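Local coordinates for Iron(III) ABC transporter, periplasmic iron-compound-binding protein (Vibrio cholerae, PDB 5GGY) that probably binds ferric siderophores such as the iron complex of Desferal in the periplasm and hands them to an ABC transporter for uptake, at residues F167-S180 against L195-L209. Sequence-based numbering, arbitrary orientation.
Sequences FANPTSVFLYTENS and LPQPPKEWGIVQKRL
V173 and L175 pair with K207 and V205 as the hydrogen-bonded rungs of an antiparallel beta ladder, which sets strand 204-208 beside strand 172-176 in the mixed sheet of this periplasmic binding protein, a worked example of a backbone ladder flanked by side-chain contacts. Each rung is bonded in both directions, K207 N reaching V173 O at 2.6 Å, and L209 N to T171 O and T177 N to G203 O continue the pattern beyond the strands.

Polar side chains add two further links. Q206, its CG anti to the backbone N (chi1 -170°) and its chain extended, reaches across to S172, where NE2 donates to OG at 2.6 Å, with OG lying in the plane of the amide. Beyond Y176 and I204, the N179 amide clasps K200: ND2 gives a nearly straight bond (172°) to K200 O at 2.7 Å, while OD1 receives K200 N from above its carbonyl plane. D110 O is a second acceptor for ND2. The Y176 hydroxyl is hydrogen-bonded to R166 NE.

Apolar contacts divide between the faces. With F174 and Y176, I204 puts CD1 over one face of the F174 ring and CG2 3.5 Å from Y176 CE1. On the opposite face of the sheet, with V173, V205 and K207, L175 CD1 meets L195 CD2, the Q197 amide and K207 CG, and strand 161-167 touches L175 too. L209, beyond the ladder, brings CD1 to the edge of the F167 ring, 4.0 Å from CE1.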
ATOM      1  N   PHE A 167       6.411 -24.785 -13.997  1.00 37.34           N
ATOM      2  CA  PHE A 167       6.521 -26.205 -14.294  1.00 33.91           C
ATOM      3  C   PHE A 167       7.518 -26.898 -13.374  1.00 39.33           C
ATOM      4  O   PHE A 167       8.674 -26.500 -13.295  1.00 47.46           O
ATOM      5  CB  PHE A 167       6.937 -26.423 -15.752  1.00 32.31           C
ATOM      6  CG  PHE A 167       5.833 -26.207 -16.743  1.00 35.51           C
ATOM      7  CD1 PHE A 167       4.863 -27.174 -16.949  1.00 34.70           C
ATOM      8  CD2 PHE A 167       5.765 -25.039 -17.473  1.00 34.56           C
ATOM      9  CE1 PHE A 167       3.844 -26.969 -17.865  1.00 30.81           C
ATOM     10  CE2 PHE A 167       4.749 -24.833 -18.387  1.00 30.90           C
ATOM     11  CZ  PHE A 167       3.789 -25.799 -18.582  1.00 24.05           C
ATOM     12  N   ALA A 168       7.064 -27.932 -12.675  1.00 30.61           N
ATOM     13  CA  ALA A 168       7.963 -28.775 -11.894  1.00 32.19           C
ATOM     14  C   ALA A 168       8.738 -29.659 -12.858  1.00 41.67           C
ATOM     15  O   ALA A 168       9.937 -29.880 -12.718  1.00 40.57           O
ATOM     16  CB  ALA A 168       7.192 -29.612 -10.902  1.00 32.39           C
ATOM     17  N   ASN A 169       8.013 -30.144 -13.854  1.00 43.35           N
ATOM     18  CA  ASN A 169       8.567 -30.915 -14.948  1.00 41.29           C
ATOM     19  C   ASN A 169       7.510 -30.919 -16.050  1.00 40.16           C
ATOM     20  O   ASN A 169       6.449 -30.329 -15.869  1.00 27.08           O
ATOM     21  CB  ASN A 169       8.950 -32.328 -14.489  1.00 38.51           C
ATOM     22  CG  ASN A 169       7.777 -33.115 -13.963  1.00 37.35           C
ATOM     23  OD1 ASN A 169       6.918 -33.560 -14.723  1.00 33.87           O
ATOM     24  ND2 ASN A 169       7.754 -33.326 -12.653  1.00 45.39           N
ATOM     25  N   PRO A 170       7.789 -31.554 -17.199  1.00 38.00           N
ATOM     26  CA  PRO A 170       6.788 -31.514 -18.272  1.00 40.85           C
ATOM     27  C   PRO A 170       5.433 -32.134 -17.923  1.00 44.87           C
ATOM     28  O   PRO A 170       4.492 -31.925 -18.676  1.00 48.21           O
ATOM     29  CB  PRO A 170       7.468 -32.297 -19.392  1.00 38.01           C
ATOM     30  CG  PRO A 170       8.906 -32.041 -19.179  1.00 34.53           C
ATOM     31  CD  PRO A 170       9.094 -32.027 -17.698  1.00 33.52           C
ATOM     32  N   THR A 171       5.328 -32.858 -16.812  1.00 44.64           N
ATOM     33  CA  THR A 171       4.047 -33.451 -16.442  1.00 43.01           C
ATOM     34  C   THR A 171       3.548 -33.035 -15.060  1.00 41.58           C
ATOM     35  O   THR A 171       2.484 -33.461 -14.634  1.00 34.00           O
ATOM     36  CB  THR A 171       4.106 -34.991 -16.517  1.00 37.02           C
ATOM     37  OG1 THR A 171       5.211 -35.483 -15.752  1.00 35.32           O
ATOM     38  CG2 THR A 171       4.248 -35.442 -17.961  1.00 31.65           C
ATOM     39  N   SER A 172       4.308 -32.193 -14.370  1.00 40.12           N
ATOM     40  CA  SER A 172       3.913 -31.720 -13.046  1.00 37.13           C
ATOM     41  C   SER A 172       3.936 -30.199 -12.996  1.00 34.11           C
ATOM     42  O   SER A 172       4.720 -29.564 -13.684  1.00 27.96           O
ATOM     43  CB  SER A 172       4.830 -32.291 -11.962  1.00 44.53           C
ATOM     44  OG  SER A 172       4.208 -32.254 -10.693  1.00 47.07           O
ATOM     45  N   VAL A 173       3.072 -29.618 -12.174  1.00 36.03           N
ATOM     46  CA  VAL A 173       2.899 -28.167 -12.135  1.00 30.55           C
ATOM     47  C   VAL A 173       2.786 -27.623 -10.707  1.00 26.19           C
ATOM     48  O   VAL A 173       2.185 -28.249  -9.843  1.00 28.48           O
ATOM     49  CB  VAL A 173       1.649 -27.757 -12.963  1.00 49.56           C
ATOM     50  CG1 VAL A 173       0.861 -26.654 -12.283  1.00 51.64           C
ATOM     51  CG2 VAL A 173       2.055 -27.358 -14.370  1.00 44.44           C
ATOM     52  N   PHE A 174       3.393 -26.462 -10.472  1.00 36.40           N
ATOM     53  CA  PHE A 174       3.259 -25.748  -9.205  1.00 30.99           C
ATOM     54  C   PHE A 174       2.240 -24.624  -9.309  1.00 29.45           C
ATOM     55  O   PHE A 174       2.569 -23.525  -9.735  1.00 21.41           O
ATOM     56  CB  PHE A 174       4.602 -25.166  -8.753  1.00 30.28           C
ATOM     57  CG  PHE A 174       5.582 -26.193  -8.266  1.00 32.13           C
ATOM     58  CD1 PHE A 174       5.259 -27.043  -7.221  1.00 29.71           C
ATOM     59  CD2 PHE A 174       6.837 -26.291  -8.838  1.00 32.31           C
ATOM     60  CE1 PHE A 174       6.164 -27.983  -6.769  1.00 24.88           C
ATOM     61  CE2 PHE A 174       7.746 -27.226  -8.388  1.00 34.11           C
ATOM     62  CZ  PHE A 174       7.411 -28.075  -7.355  1.00 26.96           C
ATOM     63  N   LEU A 175       1.002 -24.907  -8.922  1.00 29.41           N
ATOM     64  CA  LEU A 175      -0.047 -23.891  -8.922  1.00 20.56           C
ATOM     65  C   LEU A 175       0.139 -22.920  -7.766  1.00 21.69           C
ATOM     66  O   LEU A 175       0.353 -23.334  -6.628  1.00 18.30           O
ATOM     67  CB  LEU A 175      -1.434 -24.531  -8.835  1.00 22.84           C
ATOM     68  CG  LEU A 175      -1.917 -25.334 -10.043  1.00 23.28           C
ATOM     69  CD1 LEU A 175      -3.313 -25.879  -9.789  1.00 28.06           C
ATOM     70  CD2 LEU A 175      -1.898 -24.475 -11.294  1.00 18.91           C
ATOM     71  N   TYR A 176       0.051 -21.627  -8.056  1.00 17.07           N
ATOM     72  CA  TYR A 176       0.200 -20.617  -7.012  1.00 16.28           C
ATOM     73  C   TYR A 176      -1.102 -20.426  -6.245  1.00 16.29           C
ATOM     74  O   TYR A 176      -2.159 -20.206  -6.834  1.00 16.78           O
ATOM     75  CB  TYR A 176       0.694 -19.295  -7.606  1.00 15.66           C
ATOM     76  CG  TYR A 176       2.169 -19.349  -7.919  1.00 24.81           C
ATOM     77  CD1 TYR A 176       3.116 -19.145  -6.922  1.00 22.28           C
ATOM     78  CD2 TYR A 176       2.617 -19.648  -9.198  1.00 22.20           C
ATOM     79  CE1 TYR A 176       4.465 -19.212  -7.197  1.00 28.04           C
ATOM     80  CE2 TYR A 176       3.964 -19.717  -9.482  1.00 25.88           C
ATOM     81  CZ  TYR A 176       4.882 -19.500  -8.479  1.00 31.44           C
ATOM     82  OH  TYR A 176       6.226 -19.570  -8.754  1.00 38.50           O
ATOM     83  N   THR A 177      -1.006 -20.518  -4.922  1.00 17.89           N
ATOM     84  CA  THR A 177      -2.177 -20.588  -4.059  1.00 26.87           C
ATOM     85  C   THR A 177      -2.620 -19.225  -3.530  1.00 35.33           C
ATOM     86  O   THR A 177      -2.076 -18.190  -3.912  1.00 40.16           O
ATOM     87  CB  THR A 177      -1.914 -21.524  -2.866  1.00 32.99           C
ATOM     88  OG1 THR A 177      -0.945 -20.934  -1.991  1.00 26.51           O
ATOM     89  CG2 THR A 177      -1.392 -22.871  -3.353  1.00 17.29           C
ATOM     90  N   GLU A 178      -3.608 -19.246  -2.639  1.00 45.67           N
ATOM     91  CA  GLU A 178      -4.254 -18.032  -2.140  1.00 43.03           C
ATOM     92  C   GLU A 178      -3.294 -17.106  -1.395  1.00 38.17           C
ATOM     93  O   GLU A 178      -3.422 -15.884  -1.464  1.00 34.12           O
ATOM     94  CB  GLU A 178      -5.424 -18.399  -1.224  1.00 50.33           C
ATOM     95  CG  GLU A 178      -6.225 -17.212  -0.724  1.00 58.79           C
ATOM     96  CD  GLU A 178      -7.308 -17.609   0.260  1.00 64.35           C
ATOM     97  OE1 GLU A 178      -8.112 -16.733   0.645  1.00 63.06           O
ATOM     98  OE2 GLU A 178      -7.355 -18.796   0.648  1.00 65.13           O
ATOM     99  N   ASN A 179      -2.331 -17.690  -0.693  1.00 26.45           N
ATOM    100  CA  ASN A 179      -1.395 -16.913   0.109  1.00 25.05           C
ATOM    101  C   ASN A 179      -0.116 -16.560  -0.645  1.00 26.79           C
ATOM    102  O   ASN A 179       0.840 -16.059  -0.055  1.00 18.07           O
ATOM    103  CB  ASN A 179      -1.043 -17.673   1.387  1.00 25.31           C
ATOM    104  CG  ASN A 179      -0.381 -19.005   1.105  1.00 31.49           C
ATOM    105  OD1 ASN A 179      -0.594 -19.606   0.053  1.00 35.36           O
ATOM    106  ND2 ASN A 179       0.432 -19.473   2.046  1.00 31.63           N
ATOM    107  N   SER A 180      -0.101 -16.823  -1.947  1.00 35.65           N
ATOM    108  CA  SER A 180       1.079 -16.551  -2.760  1.00 30.21           C
ATOM    109  C   SER A 180       1.120 -15.096  -3.214  1.00 26.22           C
ATOM    110  O   SER A 180       0.142 -14.362  -3.084  1.00 26.08           O
ATOM    111  CB  SER A 180       1.119 -17.476  -3.979  1.00 29.74           C
ATOM    112  OG  SER A 180       0.036 -17.217  -4.853  1.00 28.94           O
ATOM    113  N   LEU A 195      -8.353 -21.350 -11.097  1.00 35.85           N
ATOM    114  CA  LEU A 195      -8.222 -22.584 -10.335  1.00 32.34           C
ATOM    115  C   LEU A 195      -7.705 -22.289  -8.931  1.00 36.18           C
ATOM    116  O   LEU A 195      -6.541 -22.562  -8.627  1.00 28.10           O
ATOM    117  CB  LEU A 195      -7.288 -23.558 -11.058  1.00 35.41           C
ATOM    118  CG  LEU A 195      -7.577 -25.053 -10.900  1.00 37.34           C
ATOM    119  CD1 LEU A 195      -8.986 -25.377 -11.369  1.00 27.34           C
ATOM    120  CD2 LEU A 195      -6.554 -25.868 -11.675  1.00 44.56           C
ATOM    121  N   PRO A 196      -8.575 -21.731  -8.071  1.00 37.87           N
ATOM    122  CA  PRO A 196      -8.207 -21.286  -6.720  1.00 35.51           C
ATOM    123  C   PRO A 196      -7.682 -22.422  -5.846  1.00 31.08           C
ATOM    124  O   PRO A 196      -8.197 -23.539  -5.907  1.00 26.46           O
ATOM    125  CB  PRO A 196      -9.522 -20.728  -6.164  1.00 29.61           C
ATOM    126  CG  PRO A 196     -10.589 -21.404  -6.953  1.00 24.13           C
ATOM    127  CD  PRO A 196     -10.017 -21.577  -8.327  1.00 23.46           C
ATOM    128  N   GLN A 197      -6.666 -22.124  -5.042  1.00 29.96           N
ATOM    129  CA  GLN A 197      -6.009 -23.136  -4.222  1.00 26.29           C
ATOM    130  C   GLN A 197      -5.864 -22.697  -2.766  1.00 21.75           C
ATOM    131  O   GLN A 197      -5.635 -21.518  -2.485  1.00 28.46           O
ATOM    132  CB  GLN A 197      -4.631 -23.468  -4.799  1.00 30.83           C
ATOM    133  CG  GLN A 197      -4.662 -24.027  -6.215  1.00 36.97           C
ATOM    134  CD  GLN A 197      -5.267 -25.418  -6.284  1.00 45.78           C
ATOM    135  OE1 GLN A 197      -5.169 -26.197  -5.337  1.00 46.12           O
ATOM    136  NE2 GLN A 197      -5.900 -25.735  -7.409  1.00 51.87           N
ATOM    137  N   PRO A 198      -5.996 -23.655  -1.835  1.00 19.28           N
ATOM    138  CA  PRO A 198      -5.796 -23.397  -0.406  1.00 26.73           C
ATOM    139  C   PRO A 198      -4.364 -22.969  -0.107  1.00 29.90           C
ATOM    140  O   PRO A 198      -3.462 -23.334  -0.857  1.00 37.12           O
ATOM    141  CB  PRO A 198      -6.116 -24.748   0.244  1.00 26.06           C
ATOM    142  CG  PRO A 198      -5.908 -25.752  -0.837  1.00 31.43           C
ATOM    143  CD  PRO A 198      -6.337 -25.064  -2.095  1.00 25.70           C
ATOM    144  N   PRO A 199      -4.155 -22.212   0.983  1.00 28.26           N
ATOM    145  CA  PRO A 199      -2.824 -21.704   1.330  1.00 29.55           C
ATOM    146  C   PRO A 199      -1.812 -22.821   1.583  1.00 26.14           C
ATOM    147  O   PRO A 199      -2.139 -23.835   2.199  1.00 30.76           O
ATOM    148  CB  PRO A 199      -3.076 -20.896   2.606  1.00 30.16           C
ATOM    149  CG  PRO A 199      -4.344 -21.449   3.167  1.00 32.31           C
ATOM    150  CD  PRO A 199      -5.170 -21.833   1.981  1.00 36.38           C
ATOM    151  N   LYS A 200      -0.592 -22.627   1.093  1.00 25.77           N
ATOM    152  CA  LYS A 200       0.470 -23.615   1.230  1.00 31.79           C
ATOM    153  C   LYS A 200       1.785 -22.925   1.560  1.00 30.09           C
ATOM    154  O   LYS A 200       1.862 -21.695   1.574  1.00 18.98           O
ATOM    155  CB  LYS A 200       0.611 -24.435  -0.058  1.00 27.54           C
ATOM    156  CG  LYS A 200      -0.584 -25.316  -0.383  1.00 20.13           C
ATOM    157  CD  LYS A 200      -0.368 -26.740   0.100  1.00 26.12           C
ATOM    158  CE  LYS A 200      -1.674 -27.370   0.555  1.00 26.63           C
ATOM    159  NZ  LYS A 200      -1.491 -28.804   0.891  1.00 29.18           N
ATOM    160  N   GLU A 201       2.816 -23.715   1.837  1.00 29.06           N
ATOM    161  CA  GLU A 201       4.153 -23.166   1.993  1.00 23.47           C
ATOM    162  C   GLU A 201       4.647 -22.700   0.629  1.00 28.39           C
ATOM    163  O   GLU A 201       4.386 -23.356  -0.384  1.00 29.17           O
ATOM    164  CB  GLU A 201       5.109 -24.196   2.592  1.00 24.30           C
ATOM    165  CG  GLU A 201       6.473 -23.621   2.964  1.00 31.22           C
ATOM    166  CD  GLU A 201       7.457 -24.684   3.416  1.00 43.47           C
ATOM    167  OE1 GLU A 201       7.135 -25.887   3.302  1.00 44.87           O
ATOM    168  OE2 GLU A 201       8.557 -24.316   3.884  1.00 50.13           O
ATOM    169  N   TRP A 202       5.332 -21.555   0.611  1.00 29.60           N
ATOM    170  CA  TRP A 202       5.818 -20.912  -0.615  1.00 21.03           C
ATOM    171  C   TRP A 202       4.690 -20.478  -1.550  1.00 19.49           C
ATOM    172  O   TRP A 202       4.946 -19.989  -2.652  1.00 21.48           O
ATOM    173  CB  TRP A 202       6.781 -21.835  -1.372  1.00 26.53           C
ATOM    174  CG  TRP A 202       7.995 -22.203  -0.588  1.00 32.13           C
ATOM    175  CD1 TRP A 202       8.280 -23.418  -0.041  1.00 26.71           C
ATOM    176  CD2 TRP A 202       9.090 -21.344  -0.253  1.00 31.68           C
ATOM    177  NE1 TRP A 202       9.489 -23.371   0.612  1.00 34.94           N
ATOM    178  CE2 TRP A 202      10.007 -22.107   0.495  1.00 34.34           C
ATOM    179  CE3 TRP A 202       9.386 -20.003  -0.518  1.00 30.36           C
ATOM    180  CZ2 TRP A 202      11.197 -21.574   0.985  1.00 35.93           C
ATOM    181  CZ3 TRP A 202      10.567 -19.476  -0.032  1.00 30.50           C
ATOM    182  CH2 TRP A 202      11.458 -20.259   0.711  1.00 32.43           C
ATOM    183  N   GLY A 203       3.449 -20.648  -1.105  1.00 27.26           N
ATOM    184  CA  GLY A 203       2.292 -20.298  -1.907  1.00 24.22           C
ATOM    185  C   GLY A 203       2.153 -21.174  -3.140  1.00 26.68           C
ATOM    186  O   GLY A 203       1.704 -20.708  -4.186  1.00 28.56           O
ATOM    187  N   ILE A 204       2.539 -22.444  -3.023  1.00 25.24           N
ATOM    188  CA  ILE A 204       2.469 -23.367  -4.152  1.00 28.77           C
ATOM    189  C   ILE A 204       1.933 -24.743  -3.762  1.00 25.06           C
ATOM    190  O   ILE A 204       2.185 -25.240  -2.672  1.00 37.40           O
ATOM    191  CB  ILE A 204       3.849 -23.558  -4.825  1.00 28.22           C
ATOM    192  CG1 ILE A 204       4.895 -23.971  -3.800  1.00 16.14           C
ATOM    193  CG2 ILE A 204       4.272 -22.298  -5.552  1.00 16.21           C
ATOM    194  CD1 ILE A 204       6.207 -24.396  -4.399  1.00 16.96           C
ATOM    195  N   VAL A 205       1.192 -25.358  -4.677  1.00 23.80           N
ATOM    196  CA  VAL A 205       0.785 -26.748  -4.528  1.00 19.73           C
ATOM    197  C   VAL A 205       1.087 -27.481  -5.834  1.00 25.40           C
ATOM    198  O   VAL A 205       0.908 -26.933  -6.925  1.00 27.85           O
ATOM    199  CB  VAL A 205      -0.712 -26.883  -4.156  1.00 21.93           C
ATOM    200  CG1 VAL A 205      -1.612 -26.315  -5.246  1.00 18.53           C
ATOM    201  CG2 VAL A 205      -1.060 -28.342  -3.865  1.00 18.75           C
ATOM    202  N   GLN A 206       1.571 -28.711  -5.724  1.00 33.52           N
ATOM    203  CA  GLN A 206       1.991 -29.454  -6.903  1.00 35.44           C
ATOM    204  C   GLN A 206       0.847 -30.272  -7.492  1.00 40.44           C
ATOM    205  O   GLN A 206       0.172 -31.024  -6.784  1.00 37.26           O
ATOM    206  CB  GLN A 206       3.174 -30.363  -6.575  1.00 31.63           C
ATOM    207  CG  GLN A 206       3.816 -30.980  -7.800  1.00 35.03           C
ATOM    208  CD  GLN A 206       5.098 -31.718  -7.482  1.00 38.67           C
ATOM    209  OE1 GLN A 206       5.586 -31.678  -6.353  1.00 44.80           O
ATOM    210  NE2 GLN A 206       5.653 -32.395  -8.480  1.00 35.34           N
ATOM    211  N   LYS A 207       0.639 -30.116  -8.795  1.00 42.93           N
ATOM    212  CA  LYS A 207      -0.427 -30.816  -9.500  1.00 38.67           C
ATOM    213  C   LYS A 207       0.090 -31.545 -10.734  1.00 40.53           C
ATOM    214  O   LYS A 207       1.084 -31.137 -11.336  1.00 39.66           O
ATOM    215  CB  LYS A 207      -1.527 -29.838  -9.917  1.00 33.22           C
ATOM    216  CG  LYS A 207      -2.280 -29.203  -8.764  1.00 39.25           C
ATOM    217  CD  LYS A 207      -3.026 -30.248  -7.957  1.00 46.45           C
ATOM    218  CE  LYS A 207      -3.870 -29.610  -6.867  1.00 46.54           C
ATOM    219  NZ  LYS A 207      -4.539 -30.643  -6.025  1.00 48.78           N
ATOM    220  N   ARG A 208      -0.589 -32.627 -11.100  1.00 46.65           N
ATOM    221  CA  ARG A 208      -0.361 -33.273 -12.386  1.00 47.12           C
ATOM    222  C   ARG A 208      -0.755 -32.294 -13.485  1.00 43.94           C
ATOM    223  O   ARG A 208      -1.682 -31.504 -13.306  1.00 51.15           O
ATOM    224  CB  ARG A 208      -1.168 -34.567 -12.504  1.00 52.00           C
ATOM    225  CG  ARG A 208      -0.955 -35.557 -11.369  1.00 60.47           C
ATOM    226  CD  ARG A 208      -1.850 -36.777 -11.541  1.00 70.86           C
ATOM    227  NE  ARG A 208      -3.256 -36.406 -11.679  1.00 77.50           N
ATOM    228  CZ  ARG A 208      -4.125 -36.372 -10.674  1.00 82.57           C
ATOM    229  NH1 ARG A 208      -3.737 -36.695  -9.447  1.00 84.16           N
ATOM    230  NH2 ARG A 208      -5.384 -36.019 -10.895  1.00 83.14           N
ATOM    231  N   LEU A 209      -0.052 -32.334 -14.614  1.00 41.84           N
ATOM    232  CA  LEU A 209      -0.337 -31.409 -15.706  1.00 41.94           C
ATOM    233  C   LEU A 209      -1.758 -31.586 -16.230  1.00 41.85           C
ATOM    234  O   LEU A 209      -2.410 -30.617 -16.619  1.00 35.43           O
ATOM    235  CB  LEU A 209       0.666 -31.589 -16.847  1.00 35.60           C
ATOM    236  CG  LEU A 209       0.460 -30.680 -18.062  1.00 31.58           C
ATOM    237  CD1 LEU A 209       0.580 -29.211 -17.667  1.00 31.94           C
ATOM    238  CD2 LEU A 209       1.429 -31.022 -19.188  1.00 30.71           C
TER